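Local coordinates for putative general stress protein 26 (Jannaschia sp., PDB 2QEA) that is probably an FMN-binding oxidoreductase of the pyridoxamine 5'-phosphate oxidase-like family, with a putative role in the general stress response, at residues 8-13 with 42-47; 74-79 with 126-131. All coordinates share one frame; numbering follows the deposited sequence.

Contact 1. Residues 8-13 with 42-47; sequences EFWDRL and GAIWFI. With CA (calcium ion), chain E.
Trp10 lies across the gap between helix 2-13 and strand 44-49. The axes of helix 8-13 and strand 44-47 come no closer than 12.0 Å, so the helix reaches across with side chains, which meet side chains and, at Gly42, bare backbone. The Trp10 CG sits anti to the carbonyl carbon (chi1 -64°), which carries the six-membered part of the indole out to residues 42-44. One face of the indole receives Gly42, whose N lies 3.5 Å from Trp10 CZ2, offset toward the rim; CH2 touches the carbonyl carbon of the same glycine. On the opposite face the Phe9 ring arrives edge-on, with CE2 above the centre of the indole. Ile44 reaches back from the strand. Its CG1 meets Trp10 CZ3 at 3.8 Å, the two side chains crossing obliquely, while its CD1 meets Leu13 CD2, where the branches cross at about a right angle. Ile44 CD1 also approaches the edge of the Phe9 ring, 4.3 Å from Phe9 CZ. An alanine here in place of Trp10 would take away the indole that covers Gly42 and meets Ile44 CG1, and would probably loosen the packing of the helix on this segment. On another side of the helix, Asp11 binds calcium through its carbonyl O (2.4 Å) and carboxylate OD1 (2.5 Å), with water 1, Glu14 and Asp38 completing the site. The whole is a helix packed on the start of strand 44-49 and the residues leading into it, within a pyridoxamine 5'-phosphate oxidase-like fold.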
ATOM      1  N   GLU A   8       8.115  -8.083 -14.693  1.00 48.64           N
ATOM      2  CA  GLU A   8       6.819  -7.385 -14.680  1.00 48.06           C
ATOM      3  C   GLU A   8       6.640  -6.466 -13.461  1.00 47.43           C
ATOM      4  O   GLU A   8       5.928  -5.462 -13.555  1.00 47.01           O
ATOM      5  CB  GLU A   8       5.660  -8.397 -14.767  1.00 48.25           C
ATOM      6  CG  GLU A   8       4.260  -7.812 -15.032  1.00 48.32           C
ATOM      7  CD  GLU A   8       4.111  -7.125 -16.388  1.00 48.23           C
ATOM      8  OE1 GLU A   8       5.002  -7.242 -17.252  1.00 43.75           O
ATOM      9  OE2 GLU A   8       3.075  -6.471 -16.607  1.00 51.40           O
ATOM     10  N   PHE A   9       7.252  -6.824 -12.326  1.00 47.04           N
ATOM     11  CA  PHE A   9       7.245  -5.975 -11.122  1.00 46.51           C
ATOM     12  C   PHE A   9       7.925  -4.628 -11.434  1.00 46.07           C
ATOM     13  O   PHE A   9       7.337  -3.571 -11.191  1.00 46.34           O
ATOM     14  CB  PHE A   9       7.905  -6.682  -9.915  1.00 46.91           C
ATOM     15  CG  PHE A   9       8.270  -5.754  -8.783  1.00 47.17           C
ATOM     16  CD1 PHE A   9       7.327  -5.397  -7.819  1.00 47.83           C
ATOM     17  CD2 PHE A   9       9.566  -5.223  -8.693  1.00 46.50           C
ATOM     18  CE1 PHE A   9       7.668  -4.529  -6.772  1.00 49.79           C
ATOM     19  CE2 PHE A   9       9.916  -4.352  -7.660  1.00 48.22           C
ATOM     20  CZ  PHE A   9       8.970  -4.005  -6.696  1.00 49.48           C
ATOM     21  N   TRP A  10       9.147  -4.688 -11.971  1.00 45.38           N
ATOM     22  CA  TRP A  10       9.908  -3.481 -12.363  1.00 45.29           C
ATOM     23  C   TRP A  10       9.230  -2.727 -13.508  1.00 45.11           C
ATOM     24  O   TRP A  10       9.314  -1.500 -13.582  1.00 44.55           O
ATOM     25  CB  TRP A  10      11.345  -3.818 -12.779  1.00 45.24           C
ATOM     26  CG  TRP A  10      12.174  -4.391 -11.683  1.00 45.90           C
ATOM     27  CD1 TRP A  10      12.618  -5.675 -11.581  1.00 44.93           C
ATOM     28  CD2 TRP A  10      12.639  -3.709 -10.515  1.00 46.42           C
ATOM     29  NE1 TRP A  10      13.347  -5.835 -10.432  1.00 46.31           N
ATOM     30  CE2 TRP A  10      13.378  -4.646  -9.753  1.00 45.59           C
ATOM     31  CE3 TRP A  10      12.512  -2.394 -10.038  1.00 45.80           C
ATOM     32  CZ2 TRP A  10      13.989  -4.312  -8.534  1.00 44.84           C
ATOM     33  CZ3 TRP A  10      13.124  -2.056  -8.823  1.00 45.55           C
ATOM     34  CH2 TRP A  10      13.851  -3.018  -8.084  1.00 45.69           C
ATOM     35  N   ASP A  11       8.576  -3.481 -14.392  1.00 45.07           N
ATOM     36  CA  ASP A  11       7.830  -2.936 -15.522  1.00 44.90           C
ATOM     37  C   ASP A  11       6.713  -2.005 -15.031  1.00 45.13           C
ATOM     38  O   ASP A  11       6.609  -0.875 -15.508  1.00 43.85           O
ATOM     39  CB  ASP A  11       7.245  -4.089 -16.362  1.00 44.75           C
ATOM     40  CG  ASP A  11       6.686  -3.652 -17.695  1.00 44.37           C
ATOM     41  OD1 ASP A  11       6.734  -2.463 -18.067  1.00 44.45           O
ATOM     42  OD2 ASP A  11       6.183  -4.526 -18.428  1.00 43.36           O
ATOM     43  N   ARG A  12       5.920  -2.467 -14.068  1.00 46.21           N
ATOM     44  CA  ARG A  12       4.787  -1.690 -13.541  1.00 46.85           C
ATOM     45  C   ARG A  12       5.108  -0.698 -12.420  1.00 46.90           C
ATOM     46  O   ARG A  12       4.370   0.281 -12.263  1.00 46.70           O
ATOM     47  CB  ARG A  12       3.674  -2.631 -13.097  1.00 47.30           C
ATOM     48  CG  ARG A  12       3.129  -3.443 -14.241  1.00 48.82           C
ATOM     49  CD  ARG A  12       2.003  -4.292 -13.779  1.00 51.10           C
ATOM     50  NE  ARG A  12       1.434  -5.094 -14.860  1.00 51.52           N
ATOM     51  CZ  ARG A  12       0.460  -5.989 -14.703  1.00 50.87           C
ATOM     52  NH1 ARG A  12      -0.113  -6.186 -13.515  1.00 52.04           N
ATOM     53  NH2 ARG A  12       0.030  -6.680 -15.759  1.00 51.82           N
ATOM     54  N   LEU A  13       6.188  -0.933 -11.665  1.00 47.09           N
ATOM     55  CA  LEU A  13       6.582  -0.057 -10.538  1.00 47.48           C
ATOM     56  C   LEU A  13       6.835   1.418 -10.909  1.00 47.77           C
ATOM     57  O   LEU A  13       6.654   2.299 -10.068  1.00 47.99           O
ATOM     58  CB  LEU A  13       7.795  -0.638  -9.783  1.00 47.94           C
ATOM     59  CG  LEU A  13       8.301   0.059  -8.511  1.00 47.23           C
ATOM     60  CD1 LEU A  13       7.193   0.224  -7.487  1.00 47.78           C
ATOM     61  CD2 LEU A  13       9.458  -0.718  -7.913  1.00 46.99           C
ATOM     62  N   GLY A  42      16.670  -2.925 -10.361  1.00 49.91           N
ATOM     63  CA  GLY A  42      17.491  -3.388  -9.234  1.00 49.02           C
ATOM     64  C   GLY A  42      17.314  -2.596  -7.954  1.00 48.19           C
ATOM     65  O   GLY A  42      17.408  -3.175  -6.870  1.00 48.26           O
ATOM     66  N   ALA A  43      17.083  -1.283  -8.076  1.00 47.44           N
ATOM     67  CA  ALA A  43      16.903  -0.381  -6.929  1.00 47.00           C
ATOM     68  C   ALA A  43      15.701   0.562  -7.096  1.00 46.72           C
ATOM     69  O   ALA A  43      15.353   0.944  -8.220  1.00 46.62           O
ATOM     70  CB  ALA A  43      18.170   0.430  -6.711  1.00 46.25           C
ATOM     71  N   ILE A  44      15.083   0.919  -5.963  1.00 46.13           N
ATOM     72  CA  ILE A  44      13.954   1.858  -5.895  1.00 45.47           C
ATOM     73  C   ILE A  44      14.495   3.105  -5.190  1.00 45.32           C
ATOM     74  O   ILE A  44      14.993   3.009  -4.063  1.00 45.15           O
ATOM     75  CB  ILE A  44      12.747   1.284  -5.120  1.00 45.29           C
ATOM     76  CG1 ILE A  44      12.304  -0.067  -5.711  1.00 45.61           C
ATOM     77  CG2 ILE A  44      11.586   2.281  -5.148  1.00 42.64           C
ATOM     78  CD1 ILE A  44      11.142  -0.728  -4.973  1.00 45.06           C
ATOM     79  N   TRP A  45      14.379   4.262  -5.849  1.00 44.91           N
ATOM     80  CA  TRP A  45      14.945   5.530  -5.362  1.00 44.86           C
ATOM     81  C   TRP A  45      13.897   6.464  -4.750  1.00 44.93           C
ATOM     82  O   TRP A  45      12.763   6.524  -5.239  1.00 45.11           O
ATOM     83  CB  TRP A  45      15.667   6.241  -6.509  1.00 44.47           C
ATOM     84  CG  TRP A  45      16.707   5.382  -7.177  1.00 44.25           C
ATOM     85  CD1 TRP A  45      16.506   4.460  -8.168  1.00 44.86           C
ATOM     86  CD2 TRP A  45      18.105   5.357  -6.888  1.00 43.70           C
ATOM     87  NE1 TRP A  45      17.696   3.874  -8.524  1.00 45.14           N
ATOM     88  CE2 TRP A  45      18.696   4.403  -7.754  1.00 44.32           C
ATOM     89  CE3 TRP A  45      18.922   6.052  -5.985  1.00 43.27           C
ATOM     90  CZ2 TRP A  45      20.073   4.126  -7.744  1.00 44.35           C
ATOM     91  CZ3 TRP A  45      20.290   5.779  -5.972  1.00 44.12           C
ATOM     92  CH2 TRP A  45      20.853   4.821  -6.848  1.00 44.49           C
ATOM     93  N   PHE A  46      14.288   7.175  -3.684  1.00 44.61           N
ATOM     94  CA  PHE A  46      13.423   8.138  -2.977  1.00 44.52           C
ATOM     95  C   PHE A  46      14.185   9.428  -2.654  1.00 44.55           C
ATOM     96  O   PHE A  46      15.339   9.369  -2.231  1.00 44.52           O
ATOM     97  CB  PHE A  46      12.904   7.556  -1.655  1.00 44.57           C
ATOM     98  CG  PHE A  46      12.215   6.229  -1.793  1.00 45.08           C
ATOM     99  CD1 PHE A  46      10.839   6.157  -2.034  1.00 44.59           C
ATOM    100  CD2 PHE A  46      12.944   5.039  -1.669  1.00 45.34           C
ATOM    101  CE1 PHE A  46      10.194   4.913  -2.160  1.00 45.32           C
ATOM    102  CE2 PHE A  46      12.318   3.797  -1.792  1.00 45.75           C
ATOM    103  CZ  PHE A  46      10.941   3.728  -2.039  1.00 45.84           C
ATOM    104  N   ILE A  47      13.531  10.575  -2.858  1.00 45.02           N
ATOM    105  CA  ILE A  47      14.078  11.898  -2.532  1.00 45.42           C
ATOM    106  C   ILE A  47      13.361  12.338  -1.250  1.00 45.91           C
ATOM    107  O   ILE A  47      12.130  12.451  -1.244  1.00 45.76           O
ATOM    108  CB  ILE A  47      13.837  12.923  -3.668  1.00 45.22           C
ATOM    109  CG1 ILE A  47      14.517  12.461  -4.963  1.00 45.72           C
ATOM    110  CG2 ILE A  47      14.367  14.302  -3.273  1.00 44.30           C
ATOM    111  CD1 ILE A  47      14.298  13.387  -6.149  1.00 45.73           C
TER
HETATM  112 CA    CA E 161       7.223  -0.010 -17.659  1.00 43.55          CA
HETATM  113  O   HOH W   1       5.390   1.954 -17.739  1.00 35.95           O

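Contact 2. Residues 74-79 with 126-131; sequences EGLYAD and ISITEG
Three nearly straight backbone hydrogen bonds join residues 75-77 to 127-129, and all three donors lie in the plane of the carbonyl they meet. Tyr77 and Ser127 form the hydrogen-bonded pair: Tyr77 N gives to Ser127 O at 3.0 Å, and Ser127 N gives to Tyr77 O at 2.7 Å (176° at the hydrogen). Just ahead of strand 76-79, Gly75 O accepts from Thr129 N at 2.9 Å, and a CB on this glycine would clash with Thr129 O. Flanking Tyr77 and Ser127 are the non-hydrogen-bonded pairs Leu76 with Ile128 and Ala78 with Ile126. This is regular antiparallel pairing; on its other edge strand 76-87 pairs with strand 63-71, where Gly75 and Leu76 both face Asp71 in a G1 beta bulge. The edge of the phenol passes Thr129 OG1, 3.6 Å from Tyr77 CE2. Tyr77 OH is hydrogen-bonded to Asp72 and accepts from water 2 at 2.7 Å. That water also binds Thr129 OG1 at 2.8 Å and, weakly, Gly131 O. On the face carrying Leu76 and Ile128, Leu76 CD1 lies 3.4 Å from Ile128 CD1, beneath helix 2-13. The Asp79 carboxylate is hydrogen-bonded by Gln66 and by Leu29 N of the second subunit.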
ATOM      1  N   GLU A  74      -2.436   0.066 -11.691  1.00 51.33           N
ATOM      2  CA  GLU A  74      -1.423  -0.807 -12.303  1.00 51.19           C
ATOM      3  C   GLU A  74      -1.611  -2.291 -11.976  1.00 50.43           C
ATOM      4  O   GLU A  74      -1.108  -3.138 -12.711  1.00 50.57           O
ATOM      5  CB  GLU A  74      -0.011  -0.356 -11.891  1.00 51.56           C
ATOM      6  CG  GLU A  74       0.374   1.024 -12.427  1.00 53.41           C
ATOM      7  CD  GLU A  74       0.423   1.069 -13.952  1.00 55.49           C
ATOM      8  OE1 GLU A  74       1.123   0.221 -14.553  1.00 56.77           O
ATOM      9  OE2 GLU A  74      -0.222   1.960 -14.544  1.00 56.64           O
ATOM     10  N   GLY A  75      -2.332  -2.604 -10.898  1.00 49.95           N
ATOM     11  CA  GLY A  75      -2.537  -3.988 -10.470  1.00 49.65           C
ATOM     12  C   GLY A  75      -1.255  -4.629  -9.961  1.00 49.27           C
ATOM     13  O   GLY A  75      -1.002  -5.803 -10.235  1.00 49.13           O
ATOM     14  N   LEU A  76      -0.445  -3.840  -9.244  1.00 48.68           N
ATOM     15  CA  LEU A  76       0.821  -4.280  -8.661  1.00 48.23           C
ATOM     16  C   LEU A  76       0.683  -4.186  -7.149  1.00 47.96           C
ATOM     17  O   LEU A  76       0.435  -3.102  -6.615  1.00 47.67           O
ATOM     18  CB  LEU A  76       1.979  -3.397  -9.134  1.00 48.03           C
ATOM     19  CG  LEU A  76       3.390  -3.735  -8.626  1.00 47.99           C
ATOM     20  CD1 LEU A  76       3.796  -5.159  -8.995  1.00 44.34           C
ATOM     21  CD2 LEU A  76       4.392  -2.738  -9.171  1.00 48.28           C
ATOM     22  N   TYR A  77       0.823  -5.330  -6.480  1.00 47.88           N
ATOM     23  CA  TYR A  77       0.746  -5.435  -5.021  1.00 47.58           C
ATOM     24  C   TYR A  77       2.001  -6.189  -4.600  1.00 47.96           C
ATOM     25  O   TYR A  77       2.314  -7.226  -5.195  1.00 48.32           O
ATOM     26  CB  TYR A  77      -0.527  -6.176  -4.598  1.00 47.14           C
ATOM     27  CG  TYR A  77      -1.780  -5.637  -5.257  1.00 46.32           C
ATOM     28  CD1 TYR A  77      -2.512  -4.597  -4.675  1.00 45.11           C
ATOM     29  CD2 TYR A  77      -2.220  -6.148  -6.489  1.00 47.01           C
ATOM     30  CE1 TYR A  77      -3.668  -4.085  -5.297  1.00 45.89           C
ATOM     31  CE2 TYR A  77      -3.369  -5.643  -7.119  1.00 46.08           C
ATOM     32  CZ  TYR A  77      -4.088  -4.613  -6.519  1.00 46.64           C
ATOM     33  OH  TYR A  77      -5.216  -4.120  -7.134  1.00 45.75           O
ATOM     34  N   ALA A  78       2.727  -5.669  -3.610  1.00 47.76           N
ATOM     35  CA  ALA A  78       3.986  -6.286  -3.184  1.00 47.45           C
ATOM     36  C   ALA A  78       4.440  -5.870  -1.792  1.00 47.21           C
ATOM     37  O   ALA A  78       4.399  -4.690  -1.468  1.00 48.20           O
ATOM     38  CB  ALA A  78       5.084  -5.945  -4.188  1.00 47.34           C
ATOM     39  N   ASP A  79       4.837  -6.852  -0.981  1.00 46.45           N
ATOM     40  CA  ASP A  79       5.433  -6.630   0.335  1.00 45.94           C
ATOM     41  C   ASP A  79       6.884  -7.064   0.125  1.00 45.94           C
ATOM     42  O   ASP A  79       7.146  -8.255  -0.043  1.00 45.44           O
ATOM     43  CB  ASP A  79       4.733  -7.468   1.417  1.00 45.81           C
ATOM     44  CG  ASP A  79       5.304  -7.242   2.822  1.00 44.51           C
ATOM     45  OD1 ASP A  79       6.161  -6.353   3.024  1.00 45.69           O
ATOM     46  OD2 ASP A  79       4.881  -7.963   3.748  1.00 44.83           O
ATOM     47  N   ILE A 126       4.762 -10.926  -4.268  1.00 51.11           N
ATOM     48  CA  ILE A 126       4.236 -10.023  -5.295  1.00 50.90           C
ATOM     49  C   ILE A 126       2.997 -10.597  -5.986  1.00 50.49           C
ATOM     50  O   ILE A 126       2.973 -11.785  -6.301  1.00 50.53           O
ATOM     51  CB  ILE A 126       5.322  -9.790  -6.403  1.00 51.28           C
ATOM     52  CG1 ILE A 126       6.605  -9.181  -5.813  1.00 51.56           C
ATOM     53  CG2 ILE A 126       4.795  -8.896  -7.537  1.00 49.54           C
ATOM     54  CD1 ILE A 126       7.754  -9.103  -6.803  1.00 51.56           C
ATOM     55  N   SER A 127       1.990  -9.748  -6.213  1.00 50.47           N
ATOM     56  CA  SER A 127       0.784 -10.094  -6.982  1.00 50.76           C
ATOM     57  C   SER A 127       0.689  -9.142  -8.182  1.00 50.71           C
ATOM     58  O   SER A 127       0.861  -7.929  -8.032  1.00 50.28           O
ATOM     59  CB  SER A 127      -0.489  -9.998  -6.150  1.00 50.65           C
ATOM     60  OG  SER A 127      -0.496 -10.958  -5.115  1.00 53.98           O
ATOM     61  N   ILE A 128       0.444  -9.720  -9.358  1.00 51.12           N
ATOM     62  CA  ILE A 128       0.297  -9.010 -10.628  1.00 51.66           C
ATOM     63  C   ILE A 128      -1.118  -9.334 -11.111  1.00 51.78           C
ATOM     64  O   ILE A 128      -1.430 -10.512 -11.278  1.00 51.47           O
ATOM     65  CB  ILE A 128       1.353  -9.527 -11.649  1.00 51.97           C
ATOM     66  CG1 ILE A 128       2.787  -9.264 -11.161  1.00 54.13           C
ATOM     67  CG2 ILE A 128       1.175  -8.905 -13.019  1.00 53.12           C
ATOM     68  CD1 ILE A 128       3.149  -7.802 -10.998  1.00 54.28           C
ATOM     69  N   THR A 129      -1.967  -8.316 -11.302  1.00 52.50           N
ATOM     70  CA  THR A 129      -3.365  -8.508 -11.763  1.00 53.60           C
ATOM     71  C   THR A 129      -3.731  -7.610 -12.943  1.00 55.25           C
ATOM     72  O   THR A 129      -3.060  -6.621 -13.217  1.00 55.00           O
ATOM     73  CB  THR A 129      -4.402  -8.241 -10.637  1.00 53.41           C
ATOM     74  OG1 THR A 129      -4.468  -6.838 -10.345  1.00 53.65           O
ATOM     75  CG2 THR A 129      -4.066  -9.026  -9.370  1.00 52.76           C
ATOM     76  N   GLU A 130      -4.857  -7.927 -13.582  1.00 57.49           N
ATOM     77  CA  GLU A 130      -5.361  -7.169 -14.748  1.00 59.57           C
ATOM     78  C   GLU A 130      -5.841  -5.721 -14.465  1.00 59.91           C
ATOM     79  O   GLU A 130      -6.149  -4.991 -15.413  1.00 60.19           O
ATOM     80  CB  GLU A 130      -6.443  -7.986 -15.482  1.00 59.37           C
ATOM     81  CG  GLU A 130      -5.877  -9.284 -16.106  1.00 61.45           C
ATOM     82  CD  GLU A 130      -6.926 -10.245 -16.674  1.00 61.61           C
ATOM     83  OE1 GLU A 130      -6.528 -11.130 -17.460  1.00 64.47           O
ATOM     84  OE2 GLU A 130      -8.128 -10.143 -16.343  1.00 67.88           O
ATOM     85  N   GLY A 131      -5.905  -5.319 -13.187  1.00 60.39           N
ATOM     86  CA  GLY A 131      -6.261  -3.957 -12.767  1.00 60.69           C
ATOM     87  C   GLY A 131      -7.660  -3.875 -12.187  1.00 61.43           C
ATOM     88  O   GLY A 131      -8.163  -4.860 -11.636  1.00 62.27           O
TER
HETATM   89  O   HOH W   2      -6.452  -5.142  -9.286  1.00 45.32           O

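Contacts 1 and 2, with centres 13 Å apart, show one helix serving two regions of a single sheet, since strands 44-49 and 114-129 are neighbours in it. Arg12, on the helical segment of contact 1, crosses to contact 2, where its NH1 makes a probable hydrogen bond to Thr129 O at 3.0 Å, while its NE forms a salt bridge with Glu8. Phe9 also belongs to both settings, touching Ile44 in contact 1 and packing on Leu76 and Ala78 in contact 2. Calcium lies near both: Asp11 of contact 1 binds it directly, and the nearest carboxylate oxygen of Glu74 in contact 2 is about 7 Å from the same ion, too far to bind it.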